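Local coordinates for protein putative sortase (Streptococcus pneumoniae, PDB 2W1K) that probably joins pilin subunits into the pneumococcal pilus fibre as a class C sortase, a cysteine transpeptidase, at residues 170-175 and 187-192; 91-96 and 108-113; 140-145 and 195-200. All blocks are in the same frame, centred on the assembly; numbering follows the deposited sequence.

Contact 1 (170-175 and 187-192); sequences MTLITC and VNFERV
L172 and F189 form the apolar centre of this antiparallel strand pair, their side chains passing each other at a slant with L172 CD2 3.5 Å from F189 CE1. On the same side of the sheet, L172 CB lies 4.3 Å from V187 CB, while the M170 side chain starts beside F189 and then leads away. F189 CG is anti to its carbonyl carbon (chi1 -75°), on the side of the backbone N that bonds M170 O, and that oxygen lies at the edge of the ring, near its plane.

Two hydrogen-bonded pairs carry the backbone: L172 N reaches V187 O at 2.8 Å and V187 N returns to L172 O at 3.0 Å, with M170 and F189 exchanging a second such pair. Between them sits the non-hydrogen-bonded pair T171 and N188, on the polar side. Their side chains run side by side, and T171 OG1 donates to N188 OD1 at 2.7 Å, the donor tilted 21° from the amide carbonyl plane. All the buried polar atoms here have further partners: R107 for T171 OG1 and N188 OD1, D149 and E151 for N188 ND2.

The two strands make a hairpin of the sortase beta-barrel: strand 106-111 flanks 168-176, strand 141-153 flanks 183-196, and L134 of strand 133-137 covers M170, L172 and F189.

Contact 2 (91-96 and 108-113); sequences LAHVDG and SVIAGH
V94, H93 and I110 are among the residues with most surface buried in this antiparallel contact, A111 and V109 close behind; here the short strand 91-93 pairs with strand 106-111 inside the sortase beta-barrel. V94 packs onto the other strand: V94 CB lies 4.1 Å from V109 CB, and the V94 CG2 branch, anti to the carbonyl carbon, reaches A111 CB at 3.8 Å. While the side chain packs on V109 and A111, V94 N makes a nearly straight bond of 2.8 Å to V109 O, with 172° at the hydrogen.

H93 and I110 are a non-hydrogen-bonded pair, their CA atoms 4.2 Å apart and their side chains on one face. I110 spreads its two branches along the partner strand. I110 CG2 meets L91 CB at 3.6 Å, and I110 CD1 turns the other way to lie against CA and CB of H93. H93 CG is anti to the backbone N (chi1 167°), and the ring leans toward the partner strand, H93 CD2 lying 3.6 Å from S108 OG. Both that hydroxyl oxygen and I110 CD1 sit at the ring's edge. Neither polar group depends on the other: H93 ND1 is hydrogen-bonded to Y54 OH, whose ring also meets the imidazole, and S108 OG is bonded to P98 O.

Next along, A92 and A111 exchange two backbone bonds with their methyl groups on the opposite face. Strand 74-80 flanks 91-93, its V78 touching I110, and strand 168-176 flanks 106-111, its T171 and I173 touching V109. At the L91 end, L91 CD2 rests 4.0 Å from G112 CA.

Contact 3 (140-145 and 195-200); sequences QEIVEY and YQKSDP
The Y195 ring crosses E144 at a slant, Y195 CE2 3.7 Å from E144 CB. The carboxylate is nearly coplanar with the ring, 21° apart, and arrives at the ring's edge, where Y195 OH donates to E144 OE1 at 3.0 Å. E144 CG is anti to the backbone N (chi1 178°), and the chain beyond it is extended, ending at the tyrosine hydroxyl. Nearer the backbone, I142 O sits 3.5 Å from Y195 CD2 and accepts the Y195 N-H; I142 N bonds back to Y195 O, completing a hydrogen-bonded antiparallel pair.

On the other face E141 and Q196 lie side by side. The Q196 chain is bent at chi2, where CD turns, and Q196 NE2 lies 2.7 Å from E141 OE2, which uses its anti lone pair and stays close to the amide plane, although carboxylate and amide planes are 63° apart. The same oxygen binds a MES molecule, probably from the crystallisation liquor, and OE1 takes Y21 and N138. With so many donors around it, the carboxylate would be expected to stay charged.

K197 N closes the pairing at Q140 O, 3.1 Å away. The lysine chain then passes Q140 and crosses I142 at about a right angle, K197 CE 4.1 Å from I142 CG1, before NZ forms a salt bridge with D137. Water 1 links Q140 O to S198 N.

The chain now leaves the sheet: a type I turn spans Q196 to D199, and the D199 side chain caps Q201 N. This is a strand end turning into helix 202-209, which folds back over I142 and Y195 at the rim of the sortase barrel.

In the fold
All three contacts belong to one sheet. Contacts 1 and 2, centres 10 Å apart, join where strands 106-111 and 168-176 run side by side: T171 N lies 2.7 Å from S108 O, and T174 OG1 equally close to G112 O. Contact 3, centred 19 Å from contact 1, continues strand 183-196 to its far end, V192 N reaching E144 O. The TLITC run in contact 1 matches the sortase signature, so C175 is probably the nucleophile; H113, ending contact 2, is probably its histidine partner, C175 SG lying 5.9 Å from H113 ND1. R184, which touches C175, is probably the active-site arginine; loop residue F45 touches C175 too, consistent with a class C lid.

Contact 1 (170-175 and 187-192)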
loop_
_atom_site.group_PDB
_atom_site.type_symbol
_atom_site.label_atom_id
_atom_site.label_comp_id
_atom_site.label_asym_id
_atom_site.label_seq_id
_atom_site.Cartn_x
_atom_site.Cartn_y
_atom_site.Cartn_z
ATOM N N MET A 170 0.736 7.930 2.234
ATOM C CA MET A 170 0.191 6.661 1.812
ATOM C C MET A 170 -1.297 6.701 2.151
ATOM O O MET A 170 -1.634 7.033 3.341
ATOM C CB MET A 170 0.807 5.484 2.578
ATOM C CG MET A 170 0.251 4.116 2.108
ATOM S SD MET A 170 1.192 2.768 2.818
ATOM C CE MET A 170 2.486 2.652 1.563
ATOM N N THR A 171 -2.155 6.478 1.148
ATOM C CA THR A 171 -3.617 6.560 1.409
ATOM C C THR A 171 -4.189 5.151 1.294
ATOM O O THR A 171 -3.887 4.415 0.317
ATOM C CB THR A 171 -4.361 7.502 0.442
ATOM O OG1 THR A 171 -3.857 8.848 0.614
ATOM C CG2 THR A 171 -5.948 7.453 0.619
ATOM N N LEU A 172 -4.891 4.709 2.356
ATOM C CA LEU A 172 -5.594 3.405 2.375
ATOM C C LEU A 172 -7.044 3.610 1.875
ATOM O O LEU A 172 -7.750 4.521 2.337
ATOM C CB LEU A 172 -5.604 2.836 3.782
ATOM C CG LEU A 172 -4.342 2.073 4.205
ATOM C CD1 LEU A 172 -2.997 2.226 3.491
ATOM C CD2 LEU A 172 -4.168 1.698 5.647
ATOM N N ILE A 173 -7.504 2.754 0.949
ATOM C CA ILE A 173 -8.882 2.907 0.470
ATOM C C ILE A 173 -9.632 1.586 0.612
ATOM O O ILE A 173 -9.102 0.531 0.289
ATOM C CB ILE A 173 -8.940 3.349 -1.043
ATOM C CG1 ILE A 173 -10.422 3.599 -1.431
ATOM C CG2 ILE A 173 -8.202 2.294 -1.947
ATOM C CD1 ILE A 173 -10.602 4.346 -2.799
ATOM N N THR A 174 -10.889 1.677 1.052
ATOM C CA THR A 174 -11.748 0.509 1.174
ATOM C C THR A 174 -13.154 0.943 0.995
ATOM O O THR A 174 -13.383 2.144 0.850
ATOM C CB THR A 174 -11.578 -0.215 2.539
ATOM O OG1 THR A 174 -12.230 -1.468 2.482
ATOM C CG2 THR A 174 -12.135 0.582 3.766
ATOM N N CYS A 175 -14.105 -0.033 0.971
ATOM C CA CYS A 175 -15.510 0.297 0.716
ATOM C C CYS A 175 -16.255 0.726 1.994
ATOM O O CYS A 175 -15.949 0.284 3.100
ATOM C CB CYS A 175 -16.205 -0.848 -0.048
ATOM S SG CYS A 175 -15.590 -0.907 -1.739
ATOM N N VAL A 187 -8.131 6.658 4.359
ATOM C CA VAL A 187 -7.372 6.970 5.529
ATOM C C VAL A 187 -5.932 7.365 5.067
ATOM O O VAL A 187 -5.221 6.568 4.451
ATOM C CB VAL A 187 -7.330 5.701 6.484
ATOM C CG1 VAL A 187 -6.671 6.080 7.774
ATOM C CG2 VAL A 187 -8.787 5.118 6.781
ATOM N N ASN A 188 -5.532 8.621 5.315
ATOM C CA ASN A 188 -4.235 9.182 4.922
ATOM C C ASN A 188 -3.208 9.049 6.007
ATOM O O ASN A 188 -3.503 9.288 7.210
ATOM C CB ASN A 188 -4.391 10.632 4.446
ATOM C CG ASN A 188 -5.512 10.730 3.401
ATOM O OD1 ASN A 188 -5.487 9.999 2.430
ATOM N ND2 ASN A 188 -6.566 11.497 3.690
ATOM N N PHE A 189 -2.006 8.671 5.589
ATOM C CA PHE A 189 -0.918 8.518 6.518
ATOM C C PHE A 189 0.274 9.349 6.015
ATOM O O PHE A 189 0.526 9.334 4.817
ATOM C CB PHE A 189 -0.453 7.054 6.473
ATOM C CG PHE A 189 -1.374 6.090 7.181
ATOM C CD1 PHE A 189 -2.558 5.626 6.556
ATOM C CD2 PHE A 189 -1.051 5.616 8.465
ATOM C CE1 PHE A 189 -3.418 4.701 7.231
ATOM C CE2 PHE A 189 -1.889 4.682 9.118
ATOM C CZ PHE A 189 -3.062 4.233 8.484
ATOM N N GLU A 190 1.033 10.025 6.905
ATOM C CA GLU A 190 2.192 10.788 6.455
ATOM C C GLU A 190 3.460 9.990 6.844
ATOM O O GLU A 190 3.531 9.353 7.910
ATOM C CB GLU A 190 2.252 12.225 7.070
ATOM C CG GLU A 190 3.310 13.068 6.335
ATOM C CD GLU A 190 3.349 14.594 6.748
ATOM O OE1 GLU A 190 2.657 14.919 7.705
ATOM O OE2 GLU A 190 4.072 15.419 6.107
ATOM N N ARG A 191 4.449 10.038 5.973
ATOM C CA ARG A 191 5.658 9.340 6.182
ATOM C C ARG A 191 6.433 9.981 7.264
ATOM O O ARG A 191 6.612 11.225 7.257
ATOM C CB ARG A 191 6.505 9.377 4.939
ATOM C CG ARG A 191 7.869 8.658 5.190
ATOM C CD ARG A 191 8.686 8.636 3.775
ATOM N NE ARG A 191 8.035 7.783 2.767
ATOM C CZ ARG A 191 8.711 6.947 1.949
ATOM N NH1 ARG A 191 10.086 6.935 1.912
ATOM N NH2 ARG A 191 8.058 6.137 1.164
ATOM N N VAL A 192 6.947 9.129 8.149
ATOM C CA VAL A 192 7.784 9.619 9.250
ATOM C C VAL A 192 9.333 9.345 9.168
ATOM O O VAL A 192 10.159 10.212 9.486
ATOM C CB VAL A 192 7.122 9.072 10.624
ATOM C CG1 VAL A 192 8.060 8.960 11.684
ATOM C CG2 VAL A 192 5.943 9.894 10.970
#

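Contact 2 (91-96 and 108-113)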
loop_
_atom_site.group_PDB
_atom_site.type_symbol
_atom_site.label_atom_id
_atom_site.label_comp_id
_atom_site.label_asym_id
_atom_site.label_seq_id
_atom_site.Cartn_x
_atom_site.Cartn_y
_atom_site.Cartn_z
ATOM N N LEU A 91 -3.486 -6.989 -0.193
ATOM C CA LEU A 91 -3.793 -5.555 -0.439
ATOM C C LEU A 91 -3.234 -5.263 -1.806
ATOM O O LEU A 91 -2.422 -6.037 -2.296
ATOM C CB LEU A 91 -3.107 -4.667 0.604
ATOM C CG LEU A 91 -3.427 -5.109 2.025
ATOM C CD1 LEU A 91 -2.649 -4.288 3.019
ATOM C CD2 LEU A 91 -5.053 -5.044 2.274
ATOM N N ALA A 92 -3.643 -4.179 -2.445
ATOM C CA ALA A 92 -3.177 -3.974 -3.867
ATOM C C ALA A 92 -2.943 -2.514 -4.125
ATOM O O ALA A 92 -3.836 -1.697 -3.866
ATOM C CB ALA A 92 -4.167 -4.491 -4.868
ATOM N N HIS A 93 -1.751 -2.171 -4.661
ATOM C CA HIS A 93 -1.485 -0.802 -5.019
ATOM C C HIS A 93 -2.407 -0.417 -6.181
ATOM O O HIS A 93 -2.692 -1.248 -7.071
ATOM C CB HIS A 93 -0.008 -0.651 -5.397
ATOM C CG HIS A 93 0.286 0.642 -6.061
ATOM N ND1 HIS A 93 0.204 0.798 -7.435
ATOM C CD2 HIS A 93 0.622 1.868 -5.550
ATOM C CE1 HIS A 93 0.453 2.054 -7.737
ATOM N NE2 HIS A 93 0.702 2.727 -6.625
ATOM N N VAL A 94 -2.929 0.812 -6.137
ATOM C CA VAL A 94 -3.829 1.393 -7.173
ATOM C C VAL A 94 -3.057 2.035 -8.328
ATOM O O VAL A 94 -2.387 3.052 -8.182
ATOM C CB VAL A 94 -4.829 2.368 -6.506
ATOM C CG1 VAL A 94 -5.779 3.036 -7.567
ATOM C CG2 VAL A 94 -5.737 1.486 -5.490
ATOM N N ASP A 95 -3.100 1.376 -9.480
ATOM C CA ASP A 95 -2.448 1.880 -10.676
ATOM C C ASP A 95 -2.854 3.327 -10.943
ATOM O O ASP A 95 -4.065 3.680 -10.886
ATOM C CB ASP A 95 -2.816 1.004 -11.852
ATOM C CG ASP A 95 -2.056 1.412 -13.163
ATOM O OD1 ASP A 95 -0.811 1.444 -13.209
ATOM O OD2 ASP A 95 -2.704 1.753 -14.163
ATOM N N GLY A 96 -1.860 4.156 -11.280
ATOM C CA GLY A 96 -2.077 5.491 -11.706
ATOM C C GLY A 96 -1.765 6.367 -10.458
ATOM O O GLY A 96 -1.822 7.601 -10.505
ATOM N N SER A 108 0.650 7.641 -2.449
ATOM C CA SER A 108 0.620 6.287 -3.013
ATOM C C SER A 108 -0.659 5.655 -2.416
ATOM O O SER A 108 -0.908 5.823 -1.197
ATOM C CB SER A 108 1.844 5.473 -2.543
ATOM O OG SER A 108 1.719 4.099 -2.967
ATOM N N VAL A 109 -1.486 4.983 -3.243
ATOM C CA VAL A 109 -2.858 4.514 -2.761
ATOM C C VAL A 109 -2.856 3.000 -2.807
ATOM O O VAL A 109 -2.513 2.429 -3.841
ATOM C CB VAL A 109 -4.060 5.089 -3.583
ATOM C CG1 VAL A 109 -5.366 4.662 -2.922
ATOM C CG2 VAL A 109 -4.070 6.675 -3.508
ATOM N N ILE A 110 -3.167 2.372 -1.686
ATOM C CA ILE A 110 -3.188 0.885 -1.547
ATOM C C ILE A 110 -4.691 0.556 -1.221
ATOM O O ILE A 110 -5.288 1.137 -0.274
ATOM C CB ILE A 110 -2.332 0.383 -0.361
ATOM C CG1 ILE A 110 -0.771 0.737 -0.399
ATOM C CG2 ILE A 110 -2.462 -1.154 -0.115
ATOM C CD1 ILE A 110 -0.139 0.544 -1.627
ATOM N N ALA A 111 -5.273 -0.401 -1.943
ATOM C CA ALA A 111 -6.648 -0.746 -1.669
ATOM C C ALA A 111 -6.778 -2.062 -0.869
ATOM O O ALA A 111 -5.874 -2.923 -0.865
ATOM C CB ALA A 111 -7.462 -0.799 -3.002
ATOM N N GLY A 112 -7.878 -2.216 -0.130
ATOM C CA GLY A 112 -8.175 -3.537 0.376
ATOM C C GLY A 112 -9.628 -3.709 0.684
ATOM O O GLY A 112 -10.333 -2.702 1.008
ATOM N N HIS A 113 -10.080 -4.981 0.641
ATOM C CA HIS A 113 -11.496 -5.299 0.965
ATOM C C HIS A 113 -11.978 -5.042 2.363
ATOM O O HIS A 113 -11.199 -5.087 3.343
ATOM C CB HIS A 113 -11.796 -6.731 0.614
ATOM C CG HIS A 113 -11.980 -6.942 -0.839
ATOM N ND1 HIS A 113 -12.790 -6.107 -1.597
ATOM C CD2 HIS A 113 -11.581 -7.952 -1.650
ATOM C CE1 HIS A 113 -12.861 -6.593 -2.826
ATOM N NE2 HIS A 113 -12.157 -7.730 -2.874
#

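Contact 3 (140-145 and 195-200)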
loop_
_atom_site.group_PDB
_atom_site.type_symbol
_atom_site.label_atom_id
_atom_site.label_comp_id
_atom_site.label_asym_id
_atom_site.label_seq_id
_atom_site.Cartn_x
_atom_site.Cartn_y
_atom_site.Cartn_z
ATOM N N GLN A 140 14.483 -4.298 2.197
ATOM C CA GLN A 140 15.698 -3.828 2.928
ATOM C C GLN A 140 15.491 -2.693 3.868
ATOM O O GLN A 140 16.421 -2.338 4.558
ATOM C CB GLN A 140 16.745 -3.303 1.922
ATOM C CG GLN A 140 16.937 -4.242 0.776
ATOM C CD GLN A 140 17.973 -5.307 1.005
ATOM O OE1 GLN A 140 17.804 -6.487 0.632
ATOM N NE2 GLN A 140 19.083 -4.912 1.544
ATOM N N GLU A 141 14.319 -2.072 3.815
ATOM C CA GLU A 141 13.979 -0.931 4.648
ATOM C C GLU A 141 12.520 -1.074 5.175
ATOM O O GLU A 141 11.623 -1.583 4.464
ATOM C CB GLU A 141 13.969 0.327 3.798
ATOM C CG GLU A 141 15.279 0.511 3.049
ATOM C CD GLU A 141 15.249 1.694 2.105
ATOM O OE1 GLU A 141 14.444 1.597 1.138
ATOM O OE2 GLU A 141 15.971 2.740 2.300
ATOM N N ILE A 142 12.260 -0.491 6.353
ATOM C CA ILE A 142 10.930 -0.395 6.833
ATOM C C ILE A 142 10.596 1.058 6.850
ATOM O O ILE A 142 11.344 1.881 7.436
ATOM C CB ILE A 142 10.749 -1.037 8.232
ATOM C CG1 ILE A 142 10.768 -2.572 8.174
ATOM C CG2 ILE A 142 9.299 -0.712 8.662
ATOM C CD1 ILE A 142 11.126 -3.344 9.592
ATOM N N VAL A 143 9.495 1.452 6.220
ATOM C CA VAL A 143 9.210 2.906 6.180
ATOM C C VAL A 143 8.117 3.032 7.211
ATOM O O VAL A 143 7.218 2.189 7.243
ATOM C CB VAL A 143 8.666 3.327 4.817
ATOM C CG1 VAL A 143 8.285 4.782 4.803
ATOM C CG2 VAL A 143 9.717 2.948 3.715
ATOM N N GLU A 144 8.184 4.077 8.013
ATOM C CA GLU A 144 7.189 4.295 9.055
ATOM C C GLU A 144 6.308 5.474 8.640
ATOM O O GLU A 144 6.837 6.464 8.151
ATOM C CB GLU A 144 7.871 4.540 10.455
ATOM C CG GLU A 144 6.726 4.810 11.456
ATOM C CD GLU A 144 7.243 5.199 12.817
ATOM O OE1 GLU A 144 8.411 4.859 13.135
ATOM O OE2 GLU A 144 6.473 5.838 13.571
ATOM N N TYR A 145 4.989 5.330 8.788
ATOM C CA TYR A 145 4.001 6.440 8.583
ATOM C C TYR A 145 3.105 6.622 9.809
ATOM O O TYR A 145 2.999 5.783 10.648
ATOM C CB TYR A 145 3.039 6.034 7.416
ATOM C CG TYR A 145 3.670 5.920 6.023
ATOM C CD1 TYR A 145 4.434 4.807 5.637
ATOM C CD2 TYR A 145 3.461 6.904 5.089
ATOM C CE1 TYR A 145 4.957 4.732 4.345
ATOM C CE2 TYR A 145 3.965 6.829 3.805
ATOM C CZ TYR A 145 4.705 5.737 3.414
ATOM O OH TYR A 145 5.165 5.707 2.051
ATOM N N TYR A 195 13.835 3.093 8.046
ATOM C CA TYR A 195 14.858 2.394 8.766
ATOM C C TYR A 195 15.503 1.429 7.855
ATOM O O TYR A 195 14.803 0.688 7.138
ATOM C CB TYR A 195 14.214 1.634 9.945
ATOM C CG TYR A 195 13.417 2.592 10.883
ATOM C CD1 TYR A 195 14.068 3.345 11.896
ATOM C CD2 TYR A 195 12.022 2.777 10.741
ATOM C CE1 TYR A 195 13.369 4.274 12.706
ATOM C CE2 TYR A 195 11.304 3.732 11.598
ATOM C CZ TYR A 195 12.010 4.430 12.585
ATOM O OH TYR A 195 11.400 5.331 13.456
ATOM N N GLN A 196 16.839 1.361 7.916
ATOM C CA GLN A 196 17.584 0.358 7.186
ATOM C C GLN A 196 17.678 -0.850 8.059
ATOM O O GLN A 196 18.045 -0.723 9.220
ATOM C CB GLN A 196 19.056 0.849 6.990
ATOM C CG GLN A 196 19.103 2.263 6.272
ATOM C CD GLN A 196 18.441 2.125 4.848
ATOM O OE1 GLN A 196 18.828 1.272 4.047
ATOM N NE2 GLN A 196 17.528 3.016 4.548
ATOM N N LYS A 197 17.503 -2.003 7.458
ATOM C CA LYS A 197 17.525 -3.216 8.210
ATOM C C LYS A 197 18.984 -3.561 8.538
ATOM O O LYS A 197 19.261 -4.406 9.369
ATOM C CB LYS A 197 16.848 -4.338 7.429
ATOM C CG LYS A 197 15.278 -4.148 7.311
ATOM C CD LYS A 197 14.708 -5.365 6.562
ATOM C CE LYS A 197 13.218 -5.343 6.523
ATOM N NZ LYS A 197 12.704 -6.709 5.965
ATOM N N SER A 198 19.915 -2.863 7.921
ATOM C CA SER A 198 21.327 -3.019 8.264
ATOM C C SER A 198 21.668 -2.274 9.573
ATOM O O SER A 198 22.694 -2.568 10.162
ATOM C CB SER A 198 22.223 -2.539 7.119
ATOM O OG SER A 198 22.073 -1.121 6.972
ATOM N N ASP A 199 20.808 -1.353 10.042
ATOM C CA ASP A 199 21.006 -0.634 11.285
ATOM C C ASP A 199 20.485 -1.436 12.493
ATOM O O ASP A 199 19.324 -1.748 12.573
ATOM C CB ASP A 199 20.265 0.702 11.218
ATOM C CG ASP A 199 20.449 1.581 12.493
ATOM O OD1 ASP A 199 20.284 1.146 13.673
ATOM O OD2 ASP A 199 20.771 2.815 12.281
ATOM N N PRO A 200 21.353 -1.683 13.507
ATOM C CA PRO A 200 20.856 -2.461 14.674
ATOM C C PRO A 200 19.527 -1.903 15.317
ATOM O O PRO A 200 18.808 -2.690 15.913
ATOM C CB PRO A 200 22.028 -2.426 15.682
ATOM C CG PRO A 200 23.182 -1.847 14.866
ATOM C CD PRO A 200 22.716 -1.148 13.670
HETATM O O HOH W 1 19.082 -2.317 4.872
#